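Local coordinates for alpha-rhamnosidase (Dictyoglomus thermophilum, PDB 6I60), which probably hydrolyses terminal, non-reducing alpha-L-rhamnose residues of alpha-L-rhamnosides, as an alpha-L-rhamnosidase, at residues A[100-104]-A[105-109]; A[471-474]-A[475-479]; A[651-654]-A[655-659]; A[913-916]-A[917-920]. One frame throughout, in Å; residues are numbered along the deposited sequence.

Contact 1: A[100-104]-A[105-109]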
loop_
_atom_site.group_PDB
_atom_site.type_symbol
_atom_site.label_atom_id
_atom_site.label_comp_id
_atom_site.label_asym_id
_atom_site.label_seq_id
_atom_site.Cartn_x
_atom_site.Cartn_y
_atom_site.Cartn_z
ATOM N N ILE A 100 21.034 -1.091 6.011
ATOM C CA ILE A 100 21.797 -0.408 7.048
ATOM C C ILE A 100 21.164 0.942 7.353
ATOM O O ILE A 100 20.557 1.582 6.487
ATOM C CB ILE A 100 23.278 -0.227 6.641
ATOM C CG1 ILE A 100 23.771 -1.435 5.845
ATOM C CG2 ILE A 100 24.148 -0.015 7.870
ATOM C CD1 ILE A 100 23.822 -2.720 6.645
ATOM N N LYS A 101 21.312 1.370 8.603
ATOM C CA LYS A 101 20.914 2.705 9.023
ATOM C C LYS A 101 22.116 3.638 8.952
ATOM O O LYS A 101 23.228 3.272 9.346
ATOM C CB LYS A 101 20.345 2.675 10.444
ATOM C CG LYS A 101 20.115 4.046 11.067
ATOM C CD LYS A 101 20.188 3.978 12.588
ATOM C CE LYS A 101 19.490 5.166 13.235
ATOM N NZ LYS A 101 19.193 4.930 14.678
ATOM N N TYR A 102 21.885 4.843 8.435
ATOM C CA TYR A 102 22.958 5.811 8.258
ATOM C C TYR A 102 23.523 6.246 9.604
ATOM O O TYR A 102 22.780 6.516 10.552
ATOM C CB TYR A 102 22.444 7.025 7.485
ATOM C CG TYR A 102 23.434 8.162 7.372
ATOM C CD1 TYR A 102 24.495 8.097 6.481
ATOM C CD2 TYR A 102 23.298 9.307 8.147
ATOM C CE1 TYR A 102 25.398 9.135 6.369
ATOM C CE2 TYR A 102 24.197 10.350 8.043
ATOM C CZ TYR A 102 25.244 10.258 7.151
ATOM O OH TYR A 102 26.145 11.292 7.037
ATOM N N GLU A 103 24.856 6.312 9.682
ATOM C CA GLU A 103 25.544 6.672 10.916
ATOM C C GLU A 103 26.744 7.574 10.645
ATOM O O GLU A 103 27.740 7.522 11.374
ATOM C CB GLU A 103 26.003 5.425 11.677
ATOM C CG GLU A 103 24.899 4.686 12.415
ATOM C CD GLU A 103 25.409 3.436 13.109
ATOM O OE1 GLU A 103 26.218 2.706 12.497
ATOM O OE2 GLU A 103 25.007 3.183 14.265
ATOM N N GLY A 104 26.672 8.399 9.606
ATOM C CA GLY A 104 27.769 9.254 9.213
ATOM C C GLY A 104 27.649 10.659 9.766
ATOM O O GLY A 104 26.961 10.914 10.760
ATOM N N LYS A 105 28.343 11.585 9.107
ATOM C CA LYS A 105 28.283 12.987 9.497
ATOM C C LYS A 105 26.850 13.500 9.400
ATOM O O LYS A 105 26.087 13.086 8.524
ATOM C CB LYS A 105 29.213 13.816 8.606
ATOM C CG LYS A 105 29.195 15.309 8.886
ATOM C CD LYS A 105 30.599 15.896 8.891
ATOM C CE LYS A 105 30.574 17.374 8.536
ATOM N NZ LYS A 105 31.890 18.027 8.773
ATOM N N GLU A 106 26.485 14.389 10.321
ATOM C CA GLU A 106 25.140 14.954 10.335
ATOM C C GLU A 106 24.830 15.616 8.998
ATOM O O GLU A 106 25.527 16.544 8.576
ATOM C CB GLU A 106 25.004 15.962 11.477
ATOM C CG GLU A 106 23.853 16.941 11.318
ATOM C CD GLU A 106 22.664 16.589 12.189
ATOM O OE1 GLU A 106 21.620 17.265 12.076
ATOM O OE2 GLU A 106 22.774 15.635 12.987
ATOM N N LEU A 107 23.789 15.125 8.330
ATOM C CA LEU A 107 23.418 15.651 7.027
ATOM C C LEU A 107 22.879 17.072 7.154
ATOM O O LEU A 107 22.399 17.495 8.208
ATOM C CB LEU A 107 22.382 14.745 6.361
ATOM C CG LEU A 107 22.811 13.288 6.186
ATOM C CD1 LEU A 107 21.645 12.441 5.703
ATOM C CD2 LEU A 107 23.994 13.186 5.231
ATOM N N GLU A 108 22.968 17.813 6.054
ATOM C CA GLU A 108 22.584 19.214 6.017
ATOM C C GLU A 108 21.559 19.447 4.918
ATOM O O GLU A 108 21.521 18.703 3.932
ATOM C CB GLU A 108 23.814 20.108 5.793
ATOM C CG GLU A 108 24.582 20.411 7.072
ATOM C CD GLU A 108 26.029 20.785 6.815
ATOM O OE1 GLU A 108 26.476 21.827 7.340
ATOM O OE2 GLU A 108 26.716 20.038 6.088
ATOM N N PRO A 109 20.715 20.468 5.061
ATOM C CA PRO A 109 19.619 20.654 4.102
ATOM C C PRO A 109 20.113 21.055 2.720
ATOM O O PRO A 109 21.139 21.722 2.566
ATOM C CB PRO A 109 18.779 21.774 4.730
ATOM C CG PRO A 109 19.227 21.862 6.153
ATOM C CD PRO A 109 20.656 21.444 6.161
#

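Contact 2: A[471-474]-A[475-479]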
loop_
_atom_site.group_PDB
_atom_site.type_symbol
_atom_site.label_atom_id
_atom_site.label_comp_id
_atom_site.label_asym_id
_atom_site.label_seq_id
_atom_site.Cartn_x
_atom_site.Cartn_y
_atom_site.Cartn_z
ATOM N N SER A 471 -2.680 -23.367 -12.543
ATOM C CA SER A 471 -3.371 -24.218 -13.501
ATOM C C SER A 471 -4.883 -24.054 -13.409
ATOM O O SER A 471 -5.590 -24.356 -14.377
ATOM C CB SER A 471 -2.976 -25.680 -13.282
ATOM O OG SER A 471 -4.044 -26.559 -13.589
ATOM N N ASN A 472 -5.385 -23.579 -12.273
ATOM C CA ASN A 472 -6.805 -23.310 -12.080
ATOM C C ASN A 472 -7.092 -21.877 -12.517
ATOM O O ASN A 472 -6.501 -20.932 -11.983
ATOM C CB ASN A 472 -7.186 -23.533 -10.613
ATOM C CG ASN A 472 -8.647 -23.228 -10.321
ATOM O OD1 ASN A 472 -9.078 -22.078 -10.379
ATOM N ND2 ASN A 472 -9.409 -24.261 -9.979
ATOM N N GLU A 473 -7.993 -21.716 -13.490
ATOM C CA GLU A 473 -8.282 -20.383 -14.009
ATOM C C GLU A 473 -9.166 -19.579 -13.066
ATOM O O GLU A 473 -9.066 -18.347 -13.032
ATOM C CB GLU A 473 -8.938 -20.480 -15.389
ATOM C CG GLU A 473 -9.065 -19.145 -16.116
ATOM C CD GLU A 473 -7.720 -18.501 -16.413
ATOM O OE1 GLU A 473 -7.680 -17.263 -16.583
ATOM O OE2 GLU A 473 -6.706 -19.228 -16.480
ATOM N N LEU A 474 -10.030 -20.246 -12.299
ATOM C CA LEU A 474 -10.843 -19.534 -11.318
ATOM C C LEU A 474 -9.969 -18.889 -10.250
ATOM O O LEU A 474 -10.236 -17.763 -9.814
ATOM C CB LEU A 474 -11.856 -20.488 -10.682
ATOM C CG LEU A 474 -12.565 -19.997 -9.417
ATOM C CD1 LEU A 474 -13.554 -18.894 -9.749
ATOM C CD2 LEU A 474 -13.264 -21.146 -8.711
ATOM N N ILE A 475 -8.913 -19.586 -9.824
ATOM C CA ILE A 475 -7.964 -19.000 -8.882
ATOM C C ILE A 475 -7.240 -17.820 -9.520
ATOM O O ILE A 475 -7.013 -16.789 -8.873
ATOM C CB ILE A 475 -6.978 -20.074 -8.385
ATOM C CG1 ILE A 475 -7.706 -21.106 -7.523
ATOM C CG2 ILE A 475 -5.841 -19.446 -7.598
ATOM C CD1 ILE A 475 -6.809 -22.207 -7.006
ATOM N N ASN A 476 -6.879 -17.944 -10.800
ATOM C CA ASN A 476 -6.244 -16.835 -11.505
ATOM C C ASN A 476 -7.171 -15.627 -11.584
ATOM O O ASN A 476 -6.719 -14.479 -11.486
ATOM C CB ASN A 476 -5.821 -17.276 -12.907
ATOM C CG ASN A 476 -4.737 -18.335 -12.883
ATOM O OD1 ASN A 476 -3.937 -18.398 -11.952
ATOM N ND2 ASN A 476 -4.706 -19.173 -13.911
ATOM N N LYS A 477 -8.474 -15.864 -11.763
ATOM C CA LYS A 477 -9.422 -14.755 -11.807
ATOM C C LYS A 477 -9.587 -14.119 -10.431
ATOM O O LYS A 477 -9.688 -12.893 -10.318
ATOM C CB LYS A 477 -10.766 -15.234 -12.350
ATOM C CG LYS A 477 -10.727 -15.681 -13.804
ATOM C CD LYS A 477 -10.611 -14.495 -14.752
ATOM C CE LYS A 477 -10.309 -14.944 -16.178
ATOM N NZ LYS A 477 -9.804 -13.824 -17.027
ATOM N N ILE A 478 -9.620 -14.935 -9.375
ATOM C CA ILE A 478 -9.639 -14.388 -8.020
ATOM C C ILE A 478 -8.368 -13.594 -7.758
ATOM O O ILE A 478 -8.409 -12.483 -7.213
ATOM C CB ILE A 478 -9.827 -15.516 -6.987
ATOM C CG1 ILE A 478 -11.178 -16.206 -7.185
ATOM C CG2 ILE A 478 -9.713 -14.971 -5.568
ATOM C CD1 ILE A 478 -11.221 -17.617 -6.646
ATOM N N HIS A 479 -7.218 -14.146 -8.154
ATOM C CA HIS A 479 -5.955 -13.432 -8.007
ATOM C C HIS A 479 -5.960 -12.136 -8.810
ATOM O O HIS A 479 -5.401 -11.123 -8.372
ATOM C CB HIS A 479 -4.799 -14.337 -8.436
ATOM C CG HIS A 479 -3.483 -13.631 -8.554
ATOM N ND1 HIS A 479 -2.929 -12.911 -7.517
ATOM C CD2 HIS A 479 -2.610 -13.540 -9.584
ATOM C CE1 HIS A 479 -1.773 -12.403 -7.906
ATOM N NE2 HIS A 479 -1.557 -12.771 -9.156
#

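Contact 3: A[651-654]-A[655-659]. With AE3 (2-(2-ethoxyethoxy)ethanol), chain G.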
loop_
_atom_site.group_PDB
_atom_site.type_symbol
_atom_site.label_atom_id
_atom_site.label_comp_id
_atom_site.label_asym_id
_atom_site.label_seq_id
_atom_site.Cartn_x
_atom_site.Cartn_y
_atom_site.Cartn_z
ATOM N N GLU A 651 15.684 -7.935 27.449
ATOM C CA GLU A 651 15.397 -9.195 28.133
ATOM C C GLU A 651 14.275 -9.037 29.152
ATOM O O GLU A 651 13.436 -9.933 29.299
ATOM C CB GLU A 651 16.659 -9.727 28.811
ATOM C CG GLU A 651 17.723 -10.217 27.843
ATOM C CD GLU A 651 17.161 -11.129 26.768
ATOM O OE1 GLU A 651 17.001 -10.666 25.618
ATOM O OE2 GLU A 651 16.880 -12.307 27.073
ATOM N N ALA A 652 14.246 -7.912 29.867
ATOM C CA ALA A 652 13.188 -7.690 30.848
ATOM C C ALA A 652 11.829 -7.580 30.167
ATOM O O ALA A 652 10.849 -8.191 30.611
ATOM C CB ALA A 652 13.484 -6.437 31.670
ATOM N N ASP A 653 11.751 -6.803 29.086
ATOM C CA ASP A 653 10.498 -6.696 28.350
ATOM C C ASP A 653 10.123 -8.017 27.697
ATOM O O ASP A 653 8.936 -8.352 27.615
ATOM C CB ASP A 653 10.595 -5.592 27.300
ATOM C CG ASP A 653 10.160 -4.243 27.832
ATOM O OD1 ASP A 653 9.707 -4.178 28.995
ATOM O OD2 ASP A 653 10.271 -3.246 27.087
ATOM N N TYR A 654 11.106 -8.791 27.317
ATOM C CA TYR A 654 10.851 -10.050 26.686
ATOM C C TYR A 654 10.193 -10.922 27.660
ATOM O O TYR A 654 9.096 -11.302 27.474
ATOM C CB TYR A 654 12.135 -10.670 26.190
ATOM C CG TYR A 654 12.079 -12.136 25.904
ATOM C CD1 TYR A 654 11.131 -12.665 25.113
ATOM C CD2 TYR A 654 12.996 -12.985 26.428
ATOM C CE1 TYR A 654 11.080 -13.999 24.874
ATOM C CE2 TYR A 654 12.945 -14.319 26.190
ATOM C CZ TYR A 654 11.978 -14.810 25.412
ATOM O OH TYR A 654 11.936 -16.131 25.171
ATOM N N LYS A 655 10.842 -11.208 28.761
ATOM C CA LYS A 655 10.260 -12.065 29.775
ATOM C C LYS A 655 8.908 -11.595 30.292
ATOM O O LYS A 655 8.036 -12.368 30.515
ATOM C CB LYS A 655 11.241 -12.246 30.914
ATOM C CG LYS A 655 11.573 -13.679 31.290
ATOM C CD LYS A 655 11.163 -14.730 30.256
ATOM C CE LYS A 655 11.621 -16.130 30.633
ATOM N NZ LYS A 655 13.094 -16.307 30.479
ATOM N N TYR A 656 8.729 -10.318 30.486
ATOM C CA TYR A 656 7.486 -9.822 30.961
ATOM C C TYR A 656 6.354 -10.131 30.061
ATOM O O TYR A 656 5.364 -10.559 30.510
ATOM C CB TYR A 656 7.587 -8.334 31.119
ATOM C CG TYR A 656 6.319 -7.693 31.510
ATOM C CD1 TYR A 656 5.896 -7.695 32.790
ATOM C CD2 TYR A 656 5.546 -7.084 30.598
ATOM C CE1 TYR A 656 4.721 -7.105 33.143
ATOM C CE2 TYR A 656 4.372 -6.496 30.946
ATOM C CZ TYR A 656 3.971 -6.516 32.222
ATOM O OH TYR A 656 2.810 -5.918 32.560
ATOM N N TYR A 657 6.487 -9.905 28.772
ATOM C CA TYR A 657 5.399 -10.157 27.842
ATOM C C TYR A 657 5.199 -11.595 27.580
ATOM O O TYR A 657 4.128 -12.048 27.358
ATOM C CB TYR A 657 5.613 -9.413 26.552
ATOM C CG TYR A 657 5.435 -7.975 26.776
ATOM C CD1 TYR A 657 4.303 -7.512 27.322
ATOM C CD2 TYR A 657 6.421 -7.091 26.501
ATOM C CE1 TYR A 657 4.142 -6.198 27.568
ATOM C CE2 TYR A 657 6.265 -5.770 26.756
ATOM C CZ TYR A 657 5.120 -5.350 27.294
ATOM O OH TYR A 657 4.924 -4.054 27.546
ATOM N N SER A 658 6.252 -12.349 27.690
ATOM C CA SER A 658 6.159 -13.746 27.504
ATOM C C SER A 658 5.324 -14.300 28.603
ATOM O O SER A 658 4.516 -15.127 28.350
ATOM C CB SER A 658 7.529 -14.327 27.533
ATOM O OG SER A 658 7.539 -15.520 26.841
ATOM N N GLU A 659 5.545 -13.859 29.836
ATOM C CA GLU A 659 4.775 -14.249 30.987
ATOM C C GLU A 659 3.355 -13.806 30.865
ATOM O O GLU A 659 2.465 -14.497 31.243
ATOM C CB GLU A 659 5.296 -13.535 32.191
ATOM C CG GLU A 659 6.513 -14.121 32.836
ATOM C CD GLU A 659 6.830 -13.461 34.155
ATOM O OE1 GLU A 659 7.856 -13.818 34.738
ATOM O OE2 GLU A 659 6.059 -12.604 34.616
HETATM C C1 AE3 G . 0.514 -12.990 39.966
HETATM C C2 AE3 G . 1.663 -12.729 39.009
HETATM O O2 AE3 G . 1.177 -11.985 37.890
HETATM C C3 AE3 G . 1.707 -12.451 36.650
HETATM C C4 AE3 G . 3.011 -11.737 36.329
HETATM O O3 AE3 G . 2.989 -11.167 35.026
HETATM C C5 AE3 G . 1.704 -10.748 34.648
HETATM C C6 AE3 G . 1.822 -9.408 34.005
HETATM O O4 AE3 G . 0.493 -8.925 33.966
#

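Contact 4: A[913-916]-A[917-920]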
loop_
_atom_site.group_PDB
_atom_site.type_symbol
_atom_site.label_atom_id
_atom_site.label_comp_id
_atom_site.label_asym_id
_atom_site.label_seq_id
_atom_site.Cartn_x
_atom_site.Cartn_y
_atom_site.Cartn_z
ATOM N N ILE A 913 21.177 -38.103 -9.427
ATOM C CA ILE A 913 20.267 -38.784 -8.515
ATOM C C ILE A 913 20.764 -38.578 -7.091
ATOM O O ILE A 913 21.953 -38.758 -6.804
ATOM C CB ILE A 913 20.165 -40.278 -8.861
ATOM C CG1 ILE A 913 20.039 -40.474 -10.377
ATOM C CG2 ILE A 913 18.997 -40.915 -8.134
ATOM C CD1 ILE A 913 21.349 -40.803 -11.076
ATOM N N ILE A 914 19.856 -38.199 -6.191
ATOM C CA ILE A 914 20.261 -37.786 -4.852
ATOM C C ILE A 914 19.458 -38.510 -3.778
ATOM O O ILE A 914 19.544 -38.165 -2.594
ATOM C CB ILE A 914 20.127 -36.260 -4.692
ATOM C CG1 ILE A 914 18.739 -35.804 -5.140
ATOM C CG2 ILE A 914 21.207 -35.543 -5.488
ATOM C CD1 ILE A 914 18.431 -34.363 -4.812
ATOM N N TYR A 915 18.678 -39.519 -4.172
ATOM C CA TYR A 915 17.859 -40.248 -3.198
ATOM C C TYR A 915 17.480 -41.609 -3.795
ATOM O O TYR A 915 16.440 -41.743 -4.439
ATOM C CB TYR A 915 16.627 -39.458 -2.808
ATOM C CG TYR A 915 15.837 -40.072 -1.676
ATOM C CD1 TYR A 915 14.792 -40.951 -1.931
ATOM C CD2 TYR A 915 16.130 -39.767 -0.354
ATOM C CE1 TYR A 915 14.066 -41.513 -0.900
ATOM C CE2 TYR A 915 15.406 -40.324 0.684
ATOM C CZ TYR A 915 14.375 -41.195 0.403
ATOM O OH TYR A 915 13.648 -41.754 1.428
ATOM N N GLU A 916 18.323 -42.609 -3.548
ATOM C CA GLU A 916 17.993 -43.970 -3.955
ATOM C C GLU A 916 17.221 -44.718 -2.874
ATOM O O GLU A 916 16.240 -45.407 -3.177
ATOM C CB GLU A 916 19.266 -44.741 -4.315
ATOM C CG GLU A 916 19.016 -46.017 -5.101
ATOM C CD GLU A 916 19.061 -45.795 -6.601
ATOM O OE1 GLU A 916 19.817 -44.907 -7.049
ATOM O OE2 GLU A 916 18.340 -46.508 -7.332
ATOM N N LYS A 917 17.593 -44.517 -1.621
ATOM C CA LYS A 917 16.937 -45.200 -0.525
ATOM C C LYS A 917 16.722 -44.269 0.629
ATOM O O LYS A 917 17.154 -43.147 0.592
ATOM C CB LYS A 917 17.789 -46.365 -0.077
ATOM C CG LYS A 917 19.227 -45.980 0.179
ATOM C CD LYS A 917 20.178 -46.869 -0.587
ATOM C CE LYS A 917 21.613 -46.492 -0.317
ATOM N NZ LYS A 917 22.200 -47.453 0.634
ATOM N N LYS A 918 16.078 -44.744 1.675
ATOM C CA LYS A 918 15.790 -43.888 2.818
ATOM C C LYS A 918 17.079 -43.574 3.568
ATOM O O LYS A 918 17.856 -44.475 3.894
ATOM C CB LYS A 918 14.782 -44.560 3.750
ATOM C CG LYS A 918 14.424 -43.729 4.976
ATOM C CD LYS A 918 12.997 -43.999 5.434
ATOM C CE LYS A 918 12.507 -42.925 6.395
ATOM N NZ LYS A 918 13.459 -42.697 7.517
ATOM N N GLY A 919 17.306 -42.292 3.839
ATOM C CA GLY A 919 18.514 -41.835 4.496
ATOM C C GLY A 919 19.433 -41.017 3.617
ATOM O O GLY A 919 20.357 -40.383 4.140
ATOM N N ASP A 920 19.215 -41.010 2.299
ATOM C CA ASP A 920 20.031 -40.179 1.419
ATOM C C ASP A 920 19.815 -38.695 1.689
ATOM O O ASP A 920 20.746 -37.897 1.536
ATOM C CB ASP A 920 19.722 -40.499 -0.043
ATOM C CG ASP A 920 20.435 -41.745 -0.529
ATOM O OD1 ASP A 920 19.745 -42.726 -0.879
ATOM O OD2 ASP A 920 21.685 -41.744 -0.563
#

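Contact 1: A[100-104]-A[105-109]
Y102 and L107 meet side chain to side chain, while K105 lends its backbone to the same tyrosine. The Y102 hydroxyl donates a hydrogen bond to K105 O, which sits at the ring edge, near its plane; the modelled length of 2.3 Å is doubtful at this resolution. L107 crosses the tyrosine obliquely. Its CD2 lies 3.7 Å from Y102 CZ, and its CG is also 3.7 Å from Y102 CE2, so the leucine branch point sits by the phenol end. A chi1 of 174° throws the Y102 ring away from its own backbone N and along the chain that follows, and G104 N comes to lie 3.3 Å above the centre of one Y102 ring face. Shortening L107 to an alanine is likely to leave the phenol end of Y102 without its apolar neighbour and open a gap beside it. Further out, W88 meets the Y102 ring edge-to-face, N50 bonds to Y102 O, and K105 pairs through its backbone with V87. The segment leads from strand 99-101 to strand 112-120, in the other sheet. L107, P109 and Y113, whose hydroxyl bonds to E108 N, are consistent with the tyrosine corner of fibronectin-type and related immunoglobulin-like sandwiches.

Contact 2: A[471-474]-A[475-479]
N472 reaches over the start of helix 473-488 and caps it: its OD1 accepts from I475 N at 2.6 Å. The asparagine's first torsion, 178°, carries the amide forward over the first turn to take up an N-H that has no helical carbonyl before it. The two side chains cross at about a right angle, with I475 CD1 3.9 Å from N472 CB, so the cap has an apolar side as well. The regular helix bonds begin here too, from N476 N to N472 O, K477 N to E473 O and I478 N to L474 O.

The packed side is carried by I475, which presses on Y781, V784, F830 and I834, and by I478, which lies on F830. One turn apart, L474 CG and I478 CD1 touch at 3.9 Å.

Looser is the side of E473 and K477. E473 OE2 takes a bond of 3.3 Å from N476 ND2, nearly straight at 169°; the carboxylate oxygen lies in the plane of the amide, yet the amide nitrogen comes at it from above the carboxylate plane. The other end of that amide, N476 OD1, is held by C470 N. E473 OE1 and K477 NZ stay 4.1 Å apart, beyond a salt bridge, so any attraction is probably diffuse.

H479 points elsewhere, to D827 and the F468 ring. Two residues separate the helix from strand 466-470, and it beds against helices 777-784 and 826-835 of the six-hairpin domain.

Contact 3: A[651-654]-A[655-659]
The Y657 ring stands beside the backbone of D653, one turn back: D653 O lies nearest Y657 CD2, neither over a face nor at an edge, and the same oxygen accepts from Y657 N. One face of this ring receives Y656. There Y656 CD2 sits 3.4 Å above the Y657 plane, shifted toward the rim, and Y657 CE1 in turn lies in plane at the edge of the Y656 ring. The bound 2-(2-ethoxyethoxy)ethanol approaches Y656 obliquely, its C6 3.8 Å from Y656 CE1. A little further along the molecule, its O3 is 3.4 Å from E659 OE2, and L660 completes this surface site.

Different first torsions, 176° in Y656 and -70° in Y657, turn the two neighbouring rings into that face-and-edge meeting. K597 NZ bonds to Y656 OH; D653 is gripped twice, by a salt bridge to K590 and a bond from Y586. A valine at Y656 would probably leave K597 without this hydroxyl partner and remove the aromatic contact to the ligand's C6.

Under the side chains run backbone bonds from K655 N to E651 O (2.9 Å) through to S658 N to Y654 O (3.0 Å). Such i to i+4 spacing is that of an alpha helix, here the opening turns of 651-672, packed by Y657 on helices 586-599 and 626-648 in the all-helical (alpha/alpha)6 barrel expected of this family.

Contact 4: A[913-916]-A[917-920]
Y915 and K917 meet ring against carbonyl: K917 O lies 3.3 Å above one face of the Y915 ring, offset toward its rim. The tyrosine reaches that place because a chi1 of -172° lays the ring along the turn that follows. K918 runs beside it and points the same way, its CB 3.8 Å from Y915 OH, while D920 CB rests 3.7 Å from Y915 CD2. The hydroxyl bonds to E923, and F905 meets the Y915 ring with the two planes only about 10° apart, so the tyrosine has neighbours well beyond the turn.

E916 joins through its backbone. D920 OD1 accepts from K917 N at 2.9 Å, in a straight bond of 174° met nearly along the oxygen's own C-O axis. The same D920 OD1 takes a second, weak bond of 3.0 Å from E916 N. One carboxylate oxygen thereby collects two successive N-H groups and ties the far end of the turn to its beginning. The chain itself folds as a type II beta turn from K917 to D920, its closing bond from D920 N to K917 O being weak; G919 takes the positive phi that this turn needs at its third position.

On the incoming side, I914 pairs through its backbone with V907. The segment links strand 912-913, an outermost strand of a seven-stranded antiparallel sheet, to strand 922-923, at one border of a five-stranded mixed sheet.

How the contacts relate
Along the chain the four contacts come in series, none nested in another, and none touches its neighbours. Contact 1 belongs to the N-terminal immunoglobulin-like domain and lies across the centre of the chain from contact 2, their own centres 47 Å apart. Contacts 2 and 3 fall in the same six-hairpin glycosidase domain, yet on different helices, 473-488 and 651-672, with nearest atoms about 35 Å apart. The closest pair is 1 and 3, with about 17 Å between nearest atoms. Contact 4, between two strands near the C-terminus, is the most peripheral. Together they sample three separate parts of a multidomain enzyme; contact 3 alone includes the bound 2-(2-ethoxyethoxy)ethanol.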